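Local coordinates for L-hydantoinase (Arthrobacter aurescens, PDB 1GKR), which hydrolyses hydantoin derivatives, preferring aryl over alkyl ones, as a homotetrameric cyclic amidase with two zinc ions in each subunit, at residues P98-T101 against A105-E108. Sequence-based numbering, arbitrary orientation.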
loop_
_atom_site.group_PDB
_atom_site.type_symbol
_atom_site.label_atom_id
_atom_site.label_comp_id
_atom_site.label_asym_id
_atom_site.label_seq_id
_atom_site.Cartn_x
_atom_site.Cartn_y
_atom_site.Cartn_z
ATOM N N PRO A 98 27.171 -0.355 -37.460
ATOM C CA PRO A 98 27.608 -0.880 -36.164
ATOM C C PRO A 98 26.812 -0.271 -35.005
ATOM O O PRO A 98 26.280 0.834 -35.112
ATOM C CB PRO A 98 29.078 -0.490 -36.122
ATOM C CG PRO A 98 29.082 0.809 -36.851
ATOM C CD PRO A 98 28.190 0.535 -38.038
ATOM N N PRO A 99 26.724 -0.987 -33.879
ATOM C CA PRO A 99 25.999 -0.544 -32.688
ATOM C C PRO A 99 26.622 0.717 -32.136
ATOM O O PRO A 99 27.841 0.817 -32.079
ATOM C CB PRO A 99 26.184 -1.704 -31.718
ATOM C CG PRO A 99 26.412 -2.862 -32.604
ATOM C CD PRO A 99 27.329 -2.302 -33.642
ATOM N N THR A 100 25.801 1.673 -31.721
ATOM C CA THR A 100 26.351 2.897 -31.163
ATOM C C THR A 100 26.721 2.635 -29.698
ATOM O O THR A 100 26.139 3.213 -28.788
ATOM C CB THR A 100 25.346 4.054 -31.247
ATOM O OG1 THR A 100 24.732 4.067 -32.543
ATOM C CG2 THR A 100 26.066 5.374 -31.030
ATOM N N THR A 101 27.699 1.755 -29.490
ATOM C CA THR A 101 28.148 1.386 -28.154
ATOM C C THR A 101 29.596 1.760 -27.903
ATOM O O THR A 101 30.204 1.304 -26.928
ATOM C CB THR A 101 28.034 -0.108 -27.955
ATOM O OG1 THR A 101 28.664 -0.759 -29.060
ATOM C CG2 THR A 101 26.581 -0.534 -27.877
ATOM N N ALA A 105 31.963 4.804 -32.739
ATOM C CA ALA A 105 30.696 4.594 -33.423
ATOM C C ALA A 105 29.792 5.804 -33.252
ATOM O O ALA A 105 29.061 6.185 -34.179
ATOM C CB ALA A 105 30.012 3.350 -32.881
ATOM N N PHE A 106 29.861 6.400 -32.059
ATOM C CA PHE A 106 29.057 7.557 -31.696
ATOM C C PHE A 106 29.465 8.769 -32.520
ATOM O O PHE A 106 28.615 9.424 -33.132
ATOM C CB PHE A 106 29.225 7.861 -30.207
ATOM C CG PHE A 106 28.362 8.989 -29.710
ATOM C CD1 PHE A 106 27.042 8.758 -29.317
ATOM C CD2 PHE A 106 28.852 10.288 -29.661
ATOM C CE1 PHE A 106 26.221 9.805 -28.884
ATOM C CE2 PHE A 106 28.042 11.344 -29.231
ATOM C CZ PHE A 106 26.726 11.100 -28.845
ATOM N N LEU A 107 30.762 9.074 -32.525
ATOM C CA LEU A 107 31.270 10.216 -33.287
ATOM C C LEU A 107 30.944 10.101 -34.772
ATOM O O LEU A 107 30.673 11.104 -35.441
ATOM C CB LEU A 107 32.785 10.347 -33.133
ATOM C CG LEU A 107 33.374 11.254 -32.054
ATOM C CD1 LEU A 107 32.304 12.099 -31.406
ATOM C CD2 LEU A 107 34.052 10.396 -31.033
ATOM N N GLU A 108 30.974 8.875 -35.284
ATOM C CA GLU A 108 30.687 8.654 -36.687
ATOM C C GLU A 108 29.213 8.890 -36.984
ATOM O O GLU A 108 28.880 9.540 -37.978
ATOM C CB GLU A 108 31.093 7.233 -37.099
ATOM C CG GLU A 108 31.069 6.972 -38.607
ATOM C CD GLU A 108 31.861 8.010 -39.415
ATOM O OE1 GLU A 108 32.941 8.445 -38.943
ATOM O OE2 GLU A 108 31.408 8.380 -40.526
HETATM O O HOH W 1 26.715 3.741 -34.733
#
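Thr-100 and Ala-105 bring the two backbones together, their CA atoms 5.2 Å apart, where the loop 98-101 passes beside the first turns of the helix that carries 105-108. Segment 98-101 opens with Pro-98, which follows a cis peptide bond, and bends at Thr-100, the centre of an inverse gamma turn closed by a weak hydrogen bond from Thr-101 N to Pro-99 O (2.8 Å). The methyl of Ala-105 points at this bend and packs directly on the turn: CB lies 3.4 Å from Pro-99 O and 4.1 Å from Thr-100 CA. Thr-100 splits its two branches between an apolar and a polar task. With OG1 beside the backbone N (chi1 -45°), CG2 falls anti to that N and sits 3.8 Å from Phe-106 CA; it also touches CB and ring atom CD1 of Phe-106, meeting the ring obliquely. The Phe-106 ring swings out from the helix with CG anti to its own N (chi1 -176°). OG1 of Thr-100 shares a hydrogen bond with a water 3.0 Å away; the same water donates to Pro-98 O (3.0 Å) and, weakly, to Ala-105 O, bridging loop and helix. Thr-100 also shares a backbone hydrogen bond with Pro-94, while Phe-106 reaches Ala-143 and Thr-101 O accepts a hydrogen bond from Asn-131 ND2. In this amidohydrolase of the TIM-barrel clan, the contact packs the loop that follows strand 87-92 against the start of helix 103-116, with the Thr-100 side chain about 13 Å from a bound zinc ion; strand 120-123, parallel to 87-92, follows the helix.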